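PDB 2NQL: Isomerase/lactonizing enzyme from Agrobacterium fabrum str. C58, which is an enolase-superfamily protein with a TIM-barrel-type C-terminal domain that binds a sodium ion and has no established function. Local coordinates for residues A[213-218]-A[237-242]; A[261-266]-A[285-290]; A[269-274]-A[298-303]; A[312-317]-A[335-340]. One frame throughout, in Å; residues are numbered along the deposited sequence. Where two conformers were deposited one is given.

Interaction 1: residues A[213-218]-A[237-242]. With NA (sodium ion), chain G; SO4 (sulfate ion), chain D.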
loop_
_atom_site.group_PDB
_atom_site.type_symbol
_atom_site.label_atom_id
_atom_site.label_comp_id
_atom_site.label_asym_id
_atom_site.label_seq_id
_atom_site.Cartn_x
_atom_site.Cartn_y
_atom_site.Cartn_z
ATOM N N ALA A 213 -18.392 -16.218 -12.062
ATOM C CA ALA A 213 -19.033 -15.039 -11.504
ATOM C C ALA A 213 -18.033 -14.185 -10.753
ATOM O O ALA A 213 -17.423 -14.640 -9.784
ATOM C CB ALA A 213 -20.164 -15.431 -10.568
ATOM N N ASP A 214 -17.879 -12.947 -11.215
ATOM C CA ASP A 214 -17.126 -11.947 -10.458
ATOM C C ASP A 214 -18.076 -11.239 -9.469
ATOM O O ASP A 214 -18.927 -10.405 -9.839
ATOM C CB ASP A 214 -16.411 -10.971 -11.409
ATOM C CG ASP A 214 -15.733 -9.801 -10.668
ATOM O OD1 ASP A 214 -15.469 -9.910 -9.445
ATOM O OD2 ASP A 214 -15.481 -8.759 -11.313
ATOM N N MET A 215 -17.892 -11.576 -8.205
ATOM C CA MET A 215 -18.783 -11.140 -7.148
ATOM C C MET A 215 -18.429 -9.763 -6.628
ATOM O O MET A 215 -19.190 -9.181 -5.844
ATOM C CB MET A 215 -18.784 -12.159 -6.017
ATOM C CG MET A 215 -19.447 -13.464 -6.443
ATOM S SD MET A 215 -19.541 -14.585 -5.056
ATOM C CE MET A 215 -20.925 -13.834 -4.181
ATOM N N HIS A 216 -17.273 -9.249 -7.064
ATOM C CA HIS A 216 -16.978 -7.830 -7.003
ATOM C C HIS A 216 -17.038 -7.302 -5.572
ATOM O O HIS A 216 -17.510 -6.185 -5.343
ATOM C CB HIS A 216 -17.924 -7.038 -7.909
ATOM C CG HIS A 216 -17.226 -6.072 -8.802
ATOM N ND1 HIS A 216 -16.683 -6.440 -10.014
ATOM C CD2 HIS A 216 -16.964 -4.751 -8.654
ATOM C CE1 HIS A 216 -16.122 -5.386 -10.578
ATOM N NE2 HIS A 216 -16.279 -4.349 -9.773
ATOM N N TRP A 217 -16.559 -8.117 -4.630
ATOM C CA TRP A 217 -16.218 -7.700 -3.244
ATOM C C TRP A 217 -17.338 -7.332 -2.241
ATOM O O TRP A 217 -17.229 -7.674 -1.074
ATOM C CB TRP A 217 -15.139 -6.608 -3.214
ATOM C CG TRP A 217 -13.893 -6.932 -3.959
ATOM C CD1 TRP A 217 -12.827 -7.689 -3.506
ATOM C CD2 TRP A 217 -13.534 -6.476 -5.266
ATOM N NE1 TRP A 217 -11.837 -7.728 -4.463
ATOM C CE2 TRP A 217 -12.246 -7.007 -5.556
ATOM C CE3 TRP A 217 -14.177 -5.684 -6.239
ATOM C CZ2 TRP A 217 -11.592 -6.762 -6.765
ATOM C CZ3 TRP A 217 -13.525 -5.449 -7.441
ATOM C CH2 TRP A 217 -12.237 -5.977 -7.686
ATOM N N ASN A 218 -18.365 -6.599 -2.685
ATOM C CA ASN A 218 -19.243 -5.868 -1.768
ATOM C C ASN A 218 -20.365 -6.729 -1.190
ATOM O O ASN A 218 -21.557 -6.481 -1.400
ATOM C CB ASN A 218 -19.719 -4.517 -2.349
ATOM C CG ASN A 218 -20.541 -4.654 -3.630
ATOM O OD1 ASN A 218 -20.357 -5.583 -4.422
ATOM N ND2 ASN A 218 -21.454 -3.702 -3.840
ATOM N N TRP A 237 -18.105 -21.880 -12.776
ATOM C CA TRP A 237 -16.704 -22.247 -12.923
ATOM C C TRP A 237 -15.912 -21.843 -11.681
ATOM O O TRP A 237 -15.234 -22.679 -11.077
ATOM C CB TRP A 237 -16.179 -21.554 -14.191
ATOM C CG TRP A 237 -14.722 -21.630 -14.520
ATOM C CD1 TRP A 237 -13.797 -22.532 -14.082
ATOM C CD2 TRP A 237 -14.044 -20.760 -15.420
ATOM N NE1 TRP A 237 -12.566 -22.262 -14.646
ATOM C CE2 TRP A 237 -12.695 -21.179 -15.475
ATOM C CE3 TRP A 237 -14.449 -19.645 -16.183
ATOM C CZ2 TRP A 237 -11.740 -20.516 -16.242
ATOM C CZ3 TRP A 237 -13.501 -18.990 -16.965
ATOM C CH2 TRP A 237 -12.161 -19.442 -17.000
ATOM N N PHE A 238 -15.993 -20.567 -11.317
ATOM C CA PHE A 238 -15.492 -20.096 -10.034
ATOM C C PHE A 238 -16.288 -18.887 -9.557
ATOM O O PHE A 238 -16.984 -18.230 -10.356
ATOM C CB PHE A 238 -13.978 -19.830 -10.069
ATOM C CG PHE A 238 -13.534 -18.816 -11.115
ATOM C CD1 PHE A 238 -13.634 -17.442 -10.871
ATOM C CD2 PHE A 238 -12.977 -19.238 -12.319
ATOM C CE1 PHE A 238 -13.196 -16.493 -11.819
ATOM C CE2 PHE A 238 -12.536 -18.307 -13.280
ATOM C CZ PHE A 238 -12.662 -16.923 -13.030
ATOM N N ALA A 239 -16.186 -18.601 -8.259
ATOM C CA ALA A 239 -16.729 -17.377 -7.675
ATOM C C ALA A 239 -15.532 -16.517 -7.298
ATOM O O ALA A 239 -14.697 -16.929 -6.505
ATOM C CB ALA A 239 -17.590 -17.695 -6.439
ATOM N N GLU A 240 -15.437 -15.349 -7.924
ATOM C CA GLU A 240 -14.266 -14.488 -7.748
ATOM C C GLU A 240 -14.600 -13.359 -6.764
ATOM O O GLU A 240 -15.706 -12.812 -6.805
ATOM C CB GLU A 240 -13.817 -13.948 -9.111
ATOM C CG GLU A 240 -12.997 -12.673 -9.048
ATOM C CD GLU A 240 -12.668 -12.123 -10.420
ATOM O OE1 GLU A 240 -12.763 -12.859 -11.417
ATOM O OE2 GLU A 240 -12.235 -10.949 -10.514
ATOM N N ALA A 241 -13.642 -13.022 -5.891
ATOM C CA ALA A 241 -13.735 -11.841 -4.995
ATOM C C ALA A 241 -15.073 -11.798 -4.227
ATOM O O ALA A 241 -15.871 -10.853 -4.385
ATOM C CB ALA A 241 -13.503 -10.528 -5.790
ATOM N N PRO A 242 -15.355 -12.854 -3.443
ATOM C CA PRO A 242 -16.648 -12.921 -2.751
ATOM C C PRO A 242 -16.844 -11.855 -1.655
ATOM O O PRO A 242 -17.978 -11.447 -1.379
ATOM C CB PRO A 242 -16.624 -14.316 -2.129
ATOM C CG PRO A 242 -15.200 -14.646 -1.965
ATOM C CD PRO A 242 -14.518 -14.036 -3.153
HETATM NA NA NA G . -10.081 -10.624 -11.137
HETATM S S SO4 D . -13.340 -2.702 -11.442
HETATM O O1 SO4 D . -12.490 -2.009 -10.476
HETATM O O2 SO4 D . -14.730 -2.415 -11.072
HETATM O O3 SO4 D . -13.079 -2.230 -12.796
HETATM O O4 SO4 D . -13.082 -4.135 -11.351
HETATM O O HOH W 1 -12.948 -8.824 -9.074
HETATM O O HOH W 2 -9.238 -11.397 -8.461
HETATM O O HOH W 3 -9.587 -11.759 -13.162
#
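Glu240 reaches from its strand to the sodium ion with CG anti to the backbone N (chi1 158°) and the chain extended beyond. Its CB lies 3.7 Å from Ala213 O, its CG 3.7 Å from Asp214 OD1. At the tip Glu240 OE2 binds the sodium at 2.3 Å, while OE1 takes a salt bridge from Lys184. The Asp214 carboxylate stacks on that of Glu240, planes 21° apart, and one water lies within hydrogen-bonding distance of both Asp214 OD1 and Glu240 OE2 and probably screens them. Their backbone is a pair of parallel strands, 210-214 and 239-240, neighbours in the TIM-type barrel joined by a beta-alpha-beta crossover through helix 221-231; Glu240 N to Ala213 O, 2.8 Å, is nearly straight. Past the strand ends Trp217 N donates to Ala241 O, and Ala241 CB sits over the indole's five-membered ring, 3.6 Å from its centroid, a CH-pi contact. His216 ND1 donates to Asp214 OD2 from above the carboxylate plane; its NE2 donates to sulfate O2 at 2.8 Å.

Interaction 2: residues A[261-266]-A[285-290]. With NA (sodium ion), chain G.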
loop_
_atom_site.group_PDB
_atom_site.type_symbol
_atom_site.label_atom_id
_atom_site.label_comp_id
_atom_site.label_asym_id
_atom_site.label_seq_id
_atom_site.Cartn_x
_atom_site.Cartn_y
_atom_site.Cartn_z
ATOM N N PRO A 261 -15.306 -23.362 -6.529
ATOM C CA PRO A 261 -13.930 -22.855 -6.450
ATOM C C PRO A 261 -13.884 -21.343 -6.202
ATOM O O PRO A 261 -14.655 -20.585 -6.808
ATOM C CB PRO A 261 -13.359 -23.191 -7.829
ATOM C CG PRO A 261 -14.144 -24.403 -8.254
ATOM C CD PRO A 261 -15.531 -24.123 -7.776
ATOM N N ILE A 262 -13.009 -20.920 -5.296
ATOM C CA ILE A 262 -12.900 -19.493 -4.986
ATOM C C ILE A 262 -11.663 -18.927 -5.669
ATOM O O ILE A 262 -10.594 -19.511 -5.593
ATOM C CB ILE A 262 -12.886 -19.206 -3.454
ATOM C CG1 ILE A 262 -14.148 -19.764 -2.756
ATOM C CG2 ILE A 262 -12.702 -17.705 -3.165
ATOM C CD1 ILE A 262 -15.456 -19.311 -3.330
ATOM N N ALA A 263 -11.832 -17.794 -6.349
ATOM C CA ALA A 263 -10.723 -17.161 -7.058
ATOM C C ALA A 263 -10.487 -15.755 -6.488
ATOM O O ALA A 263 -11.445 -15.011 -6.286
ATOM C CB ALA A 263 -11.049 -17.071 -8.555
ATOM N N VAL A 264 -9.223 -15.397 -6.245
ATOM C CA VAL A 264 -8.886 -14.077 -5.706
ATOM C C VAL A 264 -7.505 -13.673 -6.229
ATOM O O VAL A 264 -6.776 -14.509 -6.767
ATOM C CB VAL A 264 -8.827 -14.076 -4.127
ATOM C CG1 VAL A 264 -10.210 -14.181 -3.513
ATOM C CG2 VAL A 264 -7.898 -15.196 -3.619
ATOM N N GLY A 265 -7.145 -12.400 -6.077
ATOM C CA GLY A 265 -5.737 -12.007 -6.195
ATOM C C GLY A 265 -5.394 -10.838 -7.101
ATOM O O GLY A 265 -4.246 -10.402 -7.102
ATOM N N GLU A 266 -6.364 -10.316 -7.859
ATOM C CA GLU A 266 -6.075 -9.240 -8.821
ATOM C C GLU A 266 -5.523 -7.993 -8.136
ATOM O O GLU A 266 -4.694 -7.276 -8.710
ATOM C CB GLU A 266 -7.304 -8.895 -9.658
ATOM C CG GLU A 266 -8.372 -8.099 -8.899
ATOM C CD GLU A 266 -9.517 -7.718 -9.771
ATOM O OE1 GLU A 266 -10.169 -8.659 -10.261
ATOM O OE2 GLU A 266 -9.752 -6.512 -9.989
ATOM N N ILE A 285 -8.026 -20.710 -7.101
ATOM C CA ILE A 285 -7.432 -20.011 -8.241
ATOM C C ILE A 285 -6.857 -18.687 -7.738
ATOM O O ILE A 285 -7.523 -17.969 -6.997
ATOM C CB ILE A 285 -8.496 -19.709 -9.329
ATOM C CG1 ILE A 285 -9.020 -21.010 -9.961
ATOM C CG2 ILE A 285 -7.941 -18.791 -10.448
ATOM C CD1 ILE A 285 -10.455 -20.903 -10.396
ATOM N N VAL A 286 -5.633 -18.383 -8.151
ATOM C CA VAL A 286 -5.128 -17.013 -8.059
ATOM C C VAL A 286 -5.101 -16.265 -9.379
ATOM O O VAL A 286 -4.846 -16.838 -10.449
ATOM C CB VAL A 286 -3.792 -16.889 -7.302
ATOM C CG1 VAL A 286 -3.962 -17.356 -5.849
ATOM C CG2 VAL A 286 -2.669 -17.649 -7.997
ATOM N N GLN A 287 -5.359 -14.967 -9.281
ATOM C CA GLN A 287 -5.654 -14.124 -10.448
ATOM C C GLN A 287 -4.766 -12.889 -10.494
ATOM O O GLN A 287 -5.304 -11.763 -10.461
ATOM C CB GLN A 287 -7.130 -13.685 -10.439
ATOM C CG GLN A 287 -8.129 -14.855 -10.435
ATOM C CD GLN A 287 -9.537 -14.392 -10.214
ATOM O OE1 GLN A 287 -9.848 -13.800 -9.188
ATOM N NE2 GLN A 287 -10.401 -14.616 -11.203
ATOM N N PRO A 288 -3.429 -13.085 -10.588
ATOM C CA PRO A 288 -2.547 -11.932 -10.505
ATOM C C PRO A 288 -2.771 -10.943 -11.656
ATOM O O PRO A 288 -3.101 -11.338 -12.776
ATOM C CB PRO A 288 -1.145 -12.551 -10.599
ATOM C CG PRO A 288 -1.335 -13.877 -11.279
ATOM C CD PRO A 288 -2.660 -14.338 -10.769
ATOM N N GLU A 289 -2.604 -9.667 -11.345
ATOM C CA GLU A 289 -2.608 -8.608 -12.314
ATOM C C GLU A 289 -1.208 -8.041 -12.509
ATOM O O GLU A 289 -0.647 -7.375 -11.619
ATOM C CB GLU A 289 -3.614 -7.520 -11.895
ATOM C CG GLU A 289 -3.579 -6.221 -12.772
ATOM C CD GLU A 289 -3.564 -6.511 -14.277
ATOM O OE1 GLU A 289 -4.549 -7.098 -14.786
ATOM O OE2 GLU A 289 -2.564 -6.149 -14.959
ATOM N N MET A 290 -0.649 -8.296 -13.693
ATOM C CA MET A 290 0.742 -7.950 -13.974
ATOM C C MET A 290 1.006 -6.439 -13.809
ATOM O O MET A 290 2.092 -6.045 -13.366
ATOM C CB MET A 290 1.092 -8.363 -15.406
ATOM C CG MET A 290 2.462 -7.925 -15.871
ATOM S SD MET A 290 3.850 -8.529 -14.863
ATOM C CE MET A 290 3.850 -10.266 -15.275
HETATM NA NA NA G . -10.081 -10.624 -11.137
HETATM O O HOH W 2 -9.238 -11.397 -8.461
HETATM O O HOH W 3 -9.587 -11.759 -13.162
#
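The sodium site at the strand ends of the barrel takes one of its two carboxylates from this contact: Glu266 OE1 binds the ion at 2.1 Å, and Glu240 supplies the other. Glu266 starts from the crowded rotamer, CG between the backbone N and the carbonyl carbon (chi1 74°), then runs extended to the metal; its OE2 hydrogen-bonds a glycerol. A metal-bound water, accepting from Glu266 N, donates to Gln287 OE1 at 2.6 Å. These groups follow closely on strands 262-264 and 285-286, parallel neighbours linked by helix 271-278 in a beta-alpha-beta unit. Val264 N to Ile285 O, 3.2 Å, lies in the carbonyl plane, whereas Gln287 N meets Val264 O from above its plane. On the face shared by Ala263 and Ile285 their CB atoms lie 3.8 Å apart. The amide of Gln287 comes over Ala263, CD to Ala263 CB 3.5 Å, and its NE2 donates to Glu240 OE1. Gly265 takes positive phi (130°), where a CB would crowd the preceding carbonyl.

Interaction 3: residues A[269-274]-A[298-303]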
loop_
_atom_site.group_PDB
_atom_site.type_symbol
_atom_site.label_atom_id
_atom_site.label_comp_id
_atom_site.label_asym_id
_atom_site.label_seq_id
_atom_site.Cartn_x
_atom_site.Cartn_y
_atom_site.Cartn_z
ATOM N N ARG A 269 -0.254 -7.466 -4.478
ATOM C CA ARG A 269 0.960 -6.943 -5.088
ATOM C C ARG A 269 2.126 -7.948 -5.096
ATOM O O ARG A 269 2.924 -7.940 -6.007
ATOM C CB ARG A 269 1.389 -5.620 -4.406
ATOM C CG ARG A 269 0.368 -4.467 -4.502
ATOM C CD ARG A 269 0.155 -4.014 -5.939
ATOM N NE ARG A 269 -0.574 -2.741 -6.026
ATOM C CZ ARG A 269 -1.898 -2.638 -6.015
ATOM N NH1 ARG A 269 -2.683 -3.717 -5.935
ATOM N NH2 ARG A 269 -2.451 -1.438 -6.074
ATOM N N THR A 270 2.249 -8.776 -4.046
ATOM C CA THR A 270 3.413 -9.674 -3.934
ATOM C C THR A 270 2.970 -11.028 -3.377
ATOM O O THR A 270 1.843 -11.187 -2.909
ATOM C CB THR A 270 4.480 -9.111 -2.958
ATOM O OG1 THR A 270 3.946 -9.190 -1.639
ATOM C CG2 THR A 270 4.885 -7.634 -3.315
ATOM N N HIS A 271 3.878 -12.001 -3.402
ATOM C CA HIS A 271 3.607 -13.301 -2.818
ATOM C C HIS A 271 3.268 -13.206 -1.324
ATOM O O HIS A 271 2.567 -14.073 -0.794
ATOM C CB HIS A 271 4.806 -14.226 -3.038
ATOM C CG HIS A 271 6.024 -13.799 -2.280
ATOM N ND1 HIS A 271 6.339 -14.310 -1.038
ATOM C CD2 HIS A 271 6.980 -12.883 -2.570
ATOM C CE1 HIS A 271 7.453 -13.743 -0.608
ATOM N NE2 HIS A 271 7.863 -12.877 -1.519
ATOM N N TRP A 272 3.738 -12.145 -0.652
ATOM C CA TRP A 272 3.369 -11.943 0.757
ATOM C C TRP A 272 1.854 -11.804 0.948
ATOM O O TRP A 272 1.254 -12.332 1.904
ATOM C CB TRP A 272 4.085 -10.707 1.318
ATOM C CG TRP A 272 5.576 -10.818 1.391
ATOM C CD1 TRP A 272 6.484 -10.112 0.667
ATOM C CD2 TRP A 272 6.332 -11.673 2.263
ATOM N NE1 TRP A 272 7.765 -10.460 1.030
ATOM C CE2 TRP A 272 7.701 -11.415 2.009
ATOM C CE3 TRP A 272 5.983 -12.621 3.245
ATOM C CZ2 TRP A 272 8.728 -12.086 2.680
ATOM C CZ3 TRP A 272 7.008 -13.277 3.923
ATOM C CH2 TRP A 272 8.360 -13.003 3.633
ATOM N N ASP A 273 1.230 -11.076 0.035
ATOM C CA ASP A 273 -0.222 -10.971 0.029
ATOM C C ASP A 273 -0.880 -12.315 -0.164
ATOM O O ASP A 273 -1.897 -12.591 0.463
ATOM C CB ASP A 273 -0.673 -10.001 -1.068
ATOM C CG ASP A 273 -0.082 -8.630 -0.866
ATOM O OD1 ASP A 273 -0.015 -8.219 0.306
ATOM O OD2 ASP A 273 0.318 -7.965 -1.838
ATOM N N MET A 274 -0.317 -13.124 -1.055
ATOM C CA MET A 274 -0.845 -14.464 -1.294
ATOM C C MET A 274 -0.727 -15.341 -0.046
ATOM O O MET A 274 -1.706 -16.001 0.343
ATOM C CB MET A 274 -0.126 -15.118 -2.463
ATOM C CG MET A 274 -0.655 -16.500 -2.780
ATOM S SD MET A 274 -0.059 -17.029 -4.374
ATOM C CE MET A 274 -0.625 -18.734 -4.379
ATOM N N PHE A 298 5.117 -11.720 -10.166
ATOM C CA PHE A 298 4.190 -12.626 -10.831
ATOM C C PHE A 298 4.802 -14.038 -10.799
ATOM O O PHE A 298 4.107 -14.990 -10.443
ATOM C CB PHE A 298 4.036 -12.121 -12.256
ATOM C CG PHE A 298 2.766 -12.497 -12.943
ATOM C CD1 PHE A 298 1.697 -11.589 -13.013
ATOM C CD2 PHE A 298 2.683 -13.709 -13.642
ATOM C CE1 PHE A 298 0.548 -11.904 -13.733
ATOM C CE2 PHE A 298 1.528 -14.045 -14.352
ATOM C CZ PHE A 298 0.467 -13.144 -14.400
ATOM N N ILE A 299 6.099 -14.158 -11.113
ATOM C CA ILE A 299 6.819 -15.438 -11.142
ATOM C C ILE A 299 6.823 -16.106 -9.748
ATOM O O ILE A 299 6.614 -17.307 -9.601
ATOM C CB ILE A 299 8.278 -15.223 -11.704
ATOM C CG1 ILE A 299 8.263 -15.061 -13.234
ATOM C CG2 ILE A 299 9.233 -16.337 -11.309
ATOM C CD1 ILE A 299 7.360 -16.053 -13.973
ATOM N N ARG A 300 7.057 -15.302 -8.717
ATOM C CA ARG A 300 7.015 -15.809 -7.325
ATOM C C ARG A 300 5.623 -16.234 -6.857
ATOM O O ARG A 300 5.490 -17.236 -6.164
ATOM C CB ARG A 300 7.627 -14.792 -6.353
ATOM C CG ARG A 300 9.069 -14.468 -6.683
ATOM C CD ARG A 300 9.601 -13.280 -5.868
ATOM N NE ARG A 300 11.041 -13.117 -6.089
ATOM C CZ ARG A 300 11.775 -12.091 -5.659
ATOM N NH1 ARG A 300 11.197 -11.087 -5.003
ATOM N NH2 ARG A 300 13.086 -12.052 -5.922
ATOM N N ILE A 301 4.582 -15.489 -7.244
ATOM C CA ILE A 301 3.206 -15.906 -6.991
ATOM C C ILE A 301 2.886 -17.246 -7.709
ATOM O O ILE A 301 2.247 -18.152 -7.133
ATOM C CB ILE A 301 2.202 -14.779 -7.350
ATOM C CG1 ILE A 301 2.241 -13.683 -6.268
ATOM C CG2 ILE A 301 0.804 -15.319 -7.534
ATOM C CD1 ILE A 301 1.689 -12.331 -6.728
ATOM N N GLY A 302 3.326 -17.349 -8.956
ATOM C CA GLY A 302 3.182 -18.582 -9.739
ATOM C C GLY A 302 3.857 -19.786 -9.078
ATOM O O GLY A 302 3.258 -20.862 -8.994
ATOM N N ALA A 303 5.087 -19.595 -8.603
ATOM C CA ALA A 303 5.841 -20.639 -7.877
ATOM C C ALA A 303 5.175 -21.068 -6.567
ATOM O O ALA A 303 5.128 -22.259 -6.232
ATOM C CB ALA A 303 7.268 -20.164 -7.616
#
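The first turn of helix 271-278 comes up against the middle of helix 295-308, closest at His271 and Ile301, whose CA atoms are 4.9 Å apart. Ile301 carries the contact: CG1, anti to its carbonyl carbon (chi1 -75°), lies 3.7 Å from His271 N, and CD1 ends 3.8 Å from Thr270 C. Its other branch, CG2, meets Met274 SD at 3.7 Å, the extended methionine chain crossing it obliquely. On the flank Arg300 CD approaches His271 CD2 at 4.2 Å, while its guanidinium goes on to a salt bridge with Asp103. The helix start itself is a capping box of Thr270 and Asp273. Asp273 OD2 accepts from Thr270 N at 3.0 Å and, through its anti lone pair, from Arg269 N at 2.7 Å; Thr270 OG1 accepts a weak bond from Trp272 N. Both helices lie outside the barrel; strand 285-286 and the short helix 290-293 separate them in the chain. Helix 98-109 packs against Thr270, Trp272 and Arg300, and the second subunit contacts Arg269 and Trp272.

Interaction 4: residues A[312-317]-A[335-340]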
loop_
_atom_site.group_PDB
_atom_site.type_symbol
_atom_site.label_atom_id
_atom_site.label_comp_id
_atom_site.label_asym_id
_atom_site.label_seq_id
_atom_site.Cartn_x
_atom_site.Cartn_y
_atom_site.Cartn_z
ATOM N N VAL A 312 -3.557 -20.962 -11.677
ATOM C CA VAL A 312 -3.258 -19.554 -11.957
ATOM C C VAL A 312 -4.025 -19.130 -13.214
ATOM O O VAL A 312 -3.836 -19.705 -14.299
ATOM C CB VAL A 312 -1.748 -19.336 -12.143
ATOM C CG1 VAL A 312 -1.453 -17.871 -12.479
ATOM C CG2 VAL A 312 -0.972 -19.801 -10.882
ATOM N N ILE A 313 -4.918 -18.158 -13.047
ATOM C CA ILE A 313 -5.685 -17.584 -14.164
ATOM C C ILE A 313 -5.608 -16.051 -14.060
ATOM O O ILE A 313 -6.443 -15.438 -13.383
ATOM C CB ILE A 313 -7.157 -18.096 -14.172
ATOM C CG1 ILE A 313 -7.206 -19.637 -14.139
ATOM C CG2 ILE A 313 -7.912 -17.577 -15.394
ATOM C CD1 ILE A 313 -8.586 -20.208 -13.995
ATOM N N PRO A 314 -4.561 -15.449 -14.660
ATOM C CA PRO A 314 -4.303 -14.023 -14.513
ATOM C C PRO A 314 -5.402 -13.104 -15.016
ATOM O O PRO A 314 -6.175 -13.444 -15.935
ATOM C CB PRO A 314 -3.007 -13.810 -15.289
ATOM C CG PRO A 314 -2.327 -15.144 -15.249
ATOM C CD PRO A 314 -3.494 -16.083 -15.449
ATOM N N HIS A 315 -5.447 -11.950 -14.364
ATOM C CA HIS A 315 -6.351 -10.851 -14.633
ATOM C C HIS A 315 -5.879 -10.070 -15.866
ATOM O O HIS A 315 -4.705 -10.157 -16.289
ATOM C CB HIS A 315 -6.297 -9.976 -13.363
ATOM C CG HIS A 315 -7.194 -8.772 -13.371
ATOM N ND1 HIS A 315 -6.712 -7.493 -13.540
ATOM C CD2 HIS A 315 -8.522 -8.645 -13.157
ATOM C CE1 HIS A 315 -7.708 -6.632 -13.447
ATOM N NE2 HIS A 315 -8.817 -7.304 -13.204
ATOM N N ALA A 316 -6.800 -9.296 -16.431
ATOM C CA ALA A 316 -6.488 -8.327 -17.479
ATOM C C ALA A 316 -7.347 -7.080 -17.299
ATOM O O ALA A 316 -8.441 -7.130 -16.690
ATOM C CB ALA A 316 -6.720 -8.953 -18.886
ATOM N N THR A 317 -6.869 -5.968 -17.837
ATOM C CA THR A 317 -7.436 -4.677 -17.528
ATOM C C THR A 317 -7.121 -3.620 -18.585
ATOM O O THR A 317 -6.417 -3.889 -19.555
ATOM C CB THR A 317 -7.000 -4.211 -16.106
ATOM O OG1 THR A 317 -7.803 -3.092 -15.723
ATOM C CG2 THR A 317 -5.544 -3.824 -16.069
ATOM N N SER A 335 3.625 -23.615 -14.460
ATOM C CA SER A 335 3.051 -24.970 -14.471
ATOM C C SER A 335 1.571 -25.016 -14.082
ATOM O O SER A 335 0.818 -25.858 -14.581
ATOM C CB SER A 335 3.881 -25.889 -13.574
ATOM O OG SER A 335 3.763 -25.485 -12.217
ATOM N N MET A 336 1.148 -24.094 -13.212
ATOM C CA MET A 336 -0.228 -24.037 -12.765
ATOM C C MET A 336 -1.164 -23.170 -13.633
ATOM O O MET A 336 -2.352 -23.042 -13.314
ATOM C CB MET A 336 -0.276 -23.548 -11.314
ATOM C CG MET A 336 0.525 -24.386 -10.335
ATOM S SD MET A 336 0.039 -26.141 -10.370
ATOM C CE MET A 336 -1.703 -26.110 -9.968
ATOM N N LEU A 337 -0.638 -22.579 -14.707
ATOM C CA LEU A 337 -1.472 -21.792 -15.628
ATOM C C LEU A 337 -2.593 -22.609 -16.281
ATOM O O LEU A 337 -2.333 -23.612 -16.957
ATOM C CB LEU A 337 -0.636 -21.116 -16.715
ATOM C CG LEU A 337 -1.453 -20.115 -17.557
ATOM C CD1 LEU A 337 -1.542 -18.802 -16.821
ATOM C CD2 LEU A 337 -0.795 -19.905 -18.885
ATOM N N LYS A 338 -3.829 -22.158 -16.089
ATOM C CA LYS A 338 -4.971 -22.739 -16.788
ATOM C C LYS A 338 -5.443 -21.913 -17.984
ATOM O O LYS A 338 -6.044 -22.442 -18.915
ATOM C CB LYS A 338 -6.108 -23.034 -15.819
ATOM C CG LYS A 338 -5.728 -24.075 -14.755
ATOM C CD LYS A 338 -5.531 -25.462 -15.384
ATOM C CE LYS A 338 -5.245 -26.535 -14.354
ATOM N NZ LYS A 338 -3.821 -26.469 -13.860
ATOM N N GLY A 339 -5.148 -20.619 -17.950
ATOM C CA GLY A 339 -5.511 -19.683 -19.012
ATOM C C GLY A 339 -5.489 -18.273 -18.433
ATOM O O GLY A 339 -4.859 -18.036 -17.392
ATOM N N HIS A 340 -6.171 -17.345 -19.083
ATOM C CA HIS A 340 -5.909 -15.905 -18.878
ATOM C C HIS A 340 -7.138 -15.086 -19.262
ATOM O O HIS A 340 -7.823 -15.367 -20.262
ATOM C CB HIS A 340 -4.673 -15.519 -19.700
ATOM C CG HIS A 340 -3.984 -14.253 -19.267
ATOM N ND1 HIS A 340 -4.581 -13.008 -19.328
ATOM C CD2 HIS A 340 -2.714 -14.043 -18.826
ATOM C CE1 HIS A 340 -3.712 -12.087 -18.935
ATOM N NE2 HIS A 340 -2.575 -12.690 -18.614
#
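Val312 is gripped at both backbone polar atoms: its N donates to Met336 O at 2.9 Å, from well above the carbonyl plane, and its O accepts from Lys338 N at 3.0 Å, in plane. These two bonds make a single bridge. Alongside them Val312 CG2 meets Met336 CB at 3.8 Å, the two side chains crossing at about a right angle. Pro314 is wedged between two partners. Its CD touches Leu337 CD1 at 3.6 Å, and its CB sits over one face of the His340 imidazole, 3.8 Å from the ring centroid, in a CH-pi contact. Further out, His340 CG stands anti to the backbone N (chi1 -160°); the ring is fixed by a hydrogen bond between His340 NE2 and Ser327 OG and by an edge-to-face contact with Tyr365. Lys338 folds back, bent at chi2 and chi4, to a salt bridge with Asp311. The two segments flank helix 322-331 between strands 311-312 and 340-342, and the single bridge joins these loops, consistent with neighbouring positions in the barrel. Gly339 O is buried with no hydrogen-bonding partner; the CH group of Ile313 CA, 3.4 Å away, probably offers it weak electrostatic compensation.

Interactions 1 and 2 share the sodium ion and two of its waters; their centres are 10 Å apart and the sheet runs on between them, with Ala239 N 2.9 Å from Pro261 O. Interaction 4, centred about 8 Å from interaction 2, brings His315 to the same site: its ND1 lies 2.5 Å from Glu289 OE1, a probable hydrogen bond, and its side chain comes within about 3 Å of the sodium. Interaction 3 belongs to the outer helical layer, its Ile301 side chain about 12 Å from the ion. Through Phe298 it reaches interactions 2 and 4, with CE1 3.6 Å from Pro288 CB and CZ 3.5 Å from Pro314 CG, while Met274 CE packs against Val286 CG1 of interaction 2.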